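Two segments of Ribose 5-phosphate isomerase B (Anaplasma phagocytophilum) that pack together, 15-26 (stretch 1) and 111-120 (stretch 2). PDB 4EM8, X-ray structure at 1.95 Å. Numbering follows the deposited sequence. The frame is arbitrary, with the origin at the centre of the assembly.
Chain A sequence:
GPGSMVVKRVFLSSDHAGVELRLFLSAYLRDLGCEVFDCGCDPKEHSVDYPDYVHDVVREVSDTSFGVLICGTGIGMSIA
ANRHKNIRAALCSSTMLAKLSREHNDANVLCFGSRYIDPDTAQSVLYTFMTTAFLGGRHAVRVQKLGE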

# COMPACT_ATOMS: atom_id res chain seq x y z
N ASP A 15 -6.73 14.62 3.49
CA ASP A 15 -8.05 14.82 4.02
C ASP A 15 -7.91 15.62 5.32
O ASP A 15 -6.82 16.13 5.64
CB ASP A 15 -8.84 13.49 4.15
CG ASP A 15 -8.36 12.61 5.26
OD1 ASP A 15 -7.41 12.97 5.97
OD2 ASP A 15 -8.94 11.51 5.42
N HIS A 16 -9.00 15.76 6.03
CA HIS A 16 -9.00 16.62 7.21
C HIS A 16 -8.04 16.12 8.26
O HIS A 16 -7.46 16.91 8.97
CB HIS A 16 -10.40 16.67 7.81
CG HIS A 16 -11.01 15.32 7.99
ND1 HIS A 16 -11.47 14.59 6.95
CD2 HIS A 16 -11.19 14.54 9.13
CE1 HIS A 16 -11.95 13.42 7.41
NE2 HIS A 16 -11.77 13.39 8.73
N ALA A 17 -7.88 14.79 8.36
CA ALA A 17 -7.01 14.19 9.39
C ALA A 17 -5.55 14.57 9.16
O ALA A 17 -4.77 14.73 10.11
CB ALA A 17 -7.15 12.66 9.39
N GLY A 18 -5.19 14.74 7.89
CA GLY A 18 -3.81 14.96 7.48
C GLY A 18 -3.34 16.39 7.33
O GLY A 18 -2.18 16.60 6.98
N VAL A 19 -4.21 17.37 7.59
CA VAL A 19 -3.89 18.79 7.31
C VAL A 19 -2.65 19.27 8.05
O VAL A 19 -1.71 19.82 7.44
CB VAL A 19 -5.09 19.72 7.60
CG1 VAL A 19 -4.67 21.18 7.55
CG2 VAL A 19 -6.26 19.43 6.64
N GLU A 20 -2.60 19.05 9.36
CA GLU A 20 -1.48 19.51 10.18
C GLU A 20 -0.15 18.89 9.71
O GLU A 20 0.83 19.60 9.51
CB GLU A 20 -1.76 19.21 11.66
CG GLU A 20 -0.60 19.47 12.61
CD GLU A 20 -1.00 19.42 14.09
OE1 GLU A 20 -2.21 19.25 14.39
OE2 GLU A 20 -0.09 19.56 14.95
N LEU A 21 -0.11 17.58 9.47
CA LEU A 21 1.11 16.97 8.99
C LEU A 21 1.47 17.48 7.59
O LEU A 21 2.65 17.70 7.28
CB LEU A 21 0.96 15.45 8.98
CG LEU A 21 2.19 14.64 8.58
CD1 LEU A 21 3.38 14.96 9.51
CD2 LEU A 21 1.85 13.15 8.55
N ARG A 22 0.46 17.61 6.72
CA ARG A 22 0.69 18.11 5.38
C ARG A 22 1.38 19.49 5.37
O ARG A 22 2.27 19.76 4.56
CB ARG A 22 -0.64 18.16 4.61
CG ARG A 22 -0.44 18.48 3.14
CD ARG A 22 -1.73 18.77 2.40
NE ARG A 22 -2.17 20.15 2.52
CZ ARG A 22 -3.38 20.56 2.88
NH1 ARG A 22 -3.64 21.87 2.88
NH2 ARG A 22 -4.35 19.72 3.22
N LEU A 23 0.96 20.36 6.27
CA LEU A 23 1.50 21.73 6.29
C LEU A 23 2.92 21.71 6.90
O LEU A 23 3.81 22.43 6.41
CB LEU A 23 0.56 22.67 7.06
CG LEU A 23 -0.84 22.94 6.47
CD1 LEU A 23 -1.64 23.84 7.42
CD2 LEU A 23 -0.81 23.55 5.06
N PHE A 24 3.13 20.85 7.90
CA PHE A 24 4.46 20.61 8.48
C PHE A 24 5.47 20.11 7.44
O PHE A 24 6.61 20.63 7.35
CB PHE A 24 4.36 19.63 9.66
CG PHE A 24 5.68 19.34 10.34
CD1 PHE A 24 6.22 20.24 11.27
CD2 PHE A 24 6.40 18.18 10.04
CE1 PHE A 24 7.43 19.98 11.90
CE2 PHE A 24 7.61 17.91 10.67
CZ PHE A 24 8.13 18.81 11.59
N LEU A 25 5.09 19.09 6.65
CA LEU A 25 5.98 18.53 5.65
C LEU A 25 6.15 19.47 4.45
O LEU A 25 7.20 19.47 3.84
CB LEU A 25 5.56 17.13 5.21
CG LEU A 25 5.50 16.10 6.33
CD1 LEU A 25 4.77 14.83 5.86
CD2 LEU A 25 6.89 15.79 6.88
N SER A 26 5.14 20.29 4.13
CA SER A 26 5.29 21.26 3.06
C SER A 26 6.34 22.31 3.42
O SER A 26 7.18 22.65 2.57
CB SER A 26 3.94 21.92 2.66
OG SER A 26 2.99 20.93 2.26
N CYS A 111 2.80 7.78 1.02
CA CYS A 111 1.61 7.93 1.85
C CYS A 111 1.92 7.86 3.35
O CYS A 111 2.69 7.02 3.75
CB CYS A 111 0.60 6.84 1.49
SG CYS A 111 0.13 6.89 -0.27
N PHE A 112 1.30 8.71 4.16
CA PHE A 112 1.42 8.68 5.61
C PHE A 112 0.06 8.54 6.28
O PHE A 112 -0.94 8.98 5.73
CB PHE A 112 2.00 9.99 6.15
CG PHE A 112 3.42 10.20 5.84
CD1 PHE A 112 4.38 9.46 6.50
CD2 PHE A 112 3.82 11.19 4.95
CE1 PHE A 112 5.71 9.65 6.23
CE2 PHE A 112 5.16 11.40 4.69
CZ PHE A 112 6.10 10.63 5.35
N GLY A 113 0.08 7.99 7.49
CA GLY A 113 -1.07 7.87 8.40
C GLY A 113 -0.82 8.85 9.51
O GLY A 113 -0.09 8.54 10.48
N SER A 114 -1.46 10.02 9.41
CA SER A 114 -1.17 11.14 10.30
C SER A 114 -1.50 10.83 11.75
O SER A 114 -0.88 11.38 12.64
CB SER A 114 -1.94 12.40 9.86
OG SER A 114 -3.36 12.17 9.93
N ARG A 115 -2.47 9.95 11.99
CA ARG A 115 -2.85 9.59 13.35
C ARG A 115 -1.94 8.56 14.01
O ARG A 115 -2.11 8.28 15.17
CB ARG A 115 -4.31 9.12 13.39
CG ARG A 115 -5.25 10.27 13.15
CD ARG A 115 -6.70 9.85 13.10
NE ARG A 115 -7.57 11.02 12.93
CZ ARG A 115 -8.79 10.99 12.37
NH1 ARG A 115 -9.30 9.86 11.93
NH2 ARG A 115 -9.50 12.11 12.26
N TYR A 116 -0.97 8.04 13.29
CA TYR A 116 -0.12 6.94 13.73
C TYR A 116 1.38 7.22 13.57
O TYR A 116 2.20 6.37 13.95
CB TYR A 116 -0.51 5.64 12.97
CG TYR A 116 -1.92 5.22 13.31
CD1 TYR A 116 -2.17 4.45 14.43
CD2 TYR A 116 -3.00 5.68 12.57
CE1 TYR A 116 -3.47 4.11 14.80
CE2 TYR A 116 -4.31 5.33 12.92
CZ TYR A 116 -4.53 4.54 14.02
OH TYR A 116 -5.81 4.21 14.39
N ILE A 117 1.77 8.39 13.04
CA ILE A 117 3.20 8.72 12.90
C ILE A 117 3.46 10.12 13.48
O ILE A 117 2.67 11.04 13.28
CB ILE A 117 3.62 8.62 11.44
CG1 ILE A 117 5.14 8.71 11.31
CG2 ILE A 117 2.95 9.69 10.60
CD1 ILE A 117 5.62 8.30 9.94
N ASP A 118 4.55 10.28 14.22
CA ASP A 118 4.81 11.59 14.77
C ASP A 118 5.52 12.42 13.70
O ASP A 118 6.22 11.86 12.82
CB ASP A 118 5.61 11.52 16.06
CG ASP A 118 7.05 11.80 15.85
OD1 ASP A 118 7.75 10.85 15.46
OD2 ASP A 118 7.47 12.96 16.02
N PRO A 119 5.36 13.76 13.75
CA PRO A 119 5.85 14.61 12.67
C PRO A 119 7.34 14.49 12.41
O PRO A 119 7.76 14.52 11.27
CB PRO A 119 5.48 16.02 13.14
CG PRO A 119 4.27 15.81 13.97
CD PRO A 119 4.62 14.56 14.74
N ASP A 120 8.14 14.37 13.47
CA ASP A 120 9.58 14.29 13.28
C ASP A 120 9.98 12.98 12.60
O ASP A 120 10.83 12.99 11.74
CB ASP A 120 10.32 14.48 14.63
CG ASP A 120 10.27 15.94 15.13
OD1 ASP A 120 9.77 16.82 14.41
OD2 ASP A 120 10.74 16.20 16.26
O HOH W 1 -10.91 10.39 9.65

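The contact between these segments is mainly apolar and buries 487 Å² in total. No clear direct hydrogen bond crosses it. The helix that includes Leu21, Phe24 and Leu25 presents all three to the second stretch, with a CA-to-CB bond pointing toward it in each case. This spacing of three and four residues suits one face of a helix.

Leu21 is at the centre and is buried. Its chi1 is t and its chi2 is p, a common leucine pair. The two methyls reach different partners. Leu21 CD2 lies 4.0 Å from Phe112 CB, 4.0 Å from Ser114 CA and 4.2 Å from Ile117 CG2. Leu21 CD1 lies 4.0 Å from Pro119 CA. A branched apolar side chain suits this place: one methyl lies by Phe112, Ser114 and Ile117, and the other by Pro119.

Leu25, one helical turn on, takes the other common leucine pair, m for chi1 and t for chi2. Leu25 CD1 comes to 3.6 Å from Phe112 CE2. Phe112 has chi1 m, and its CA-to-CB bond points toward the helix. Both leucines pack on this side chain: Leu21 CD2 also lies near the ring, which Leu25 CD1 approaches too.

Phe24 has chi1 t and chi2 near 80°. This places its ring against Pro119. Pro119 CB sits over one face, 4.0 Å from the centroid of the Phe24 ring and 21° off the ring normal, a CH-pi contact. Phe24 CE2 is also 3.4 Å from Pro119 O. Proline suits the first turn of a helix, where its nitrogen needs no hydrogen to donate. Just before it, Asp118 caps the helix: Asp118 OD2 accepts from Asp120 N at 3.0 Å.

At the other end, Gly18 and Ser114 have the closest CA atoms across the stretches, 5.4 Å apart. Ser114 has chi1 p, and its OG lies 2.9 Å from Ala17 O and 3.7 Å from Gly18 CA. Asp15, with chi1 p, steadies the loop through weak bonds from Ala17 N and Gly18 N to its OD1, at 3.0 and 3.4 Å.

Arg115 leaves its backbone sideways, with chi1 m and chi2 and chi3 both t. The extended chain carries the guanidinium to Ala17, whose CB lies over one face, 3.7 Å from Arg115 NH2. Water 1 accepts from Arg115 NH1 at 2.8 Å and is 3.3 Å from His16 NE2, so it bridges the two side chains.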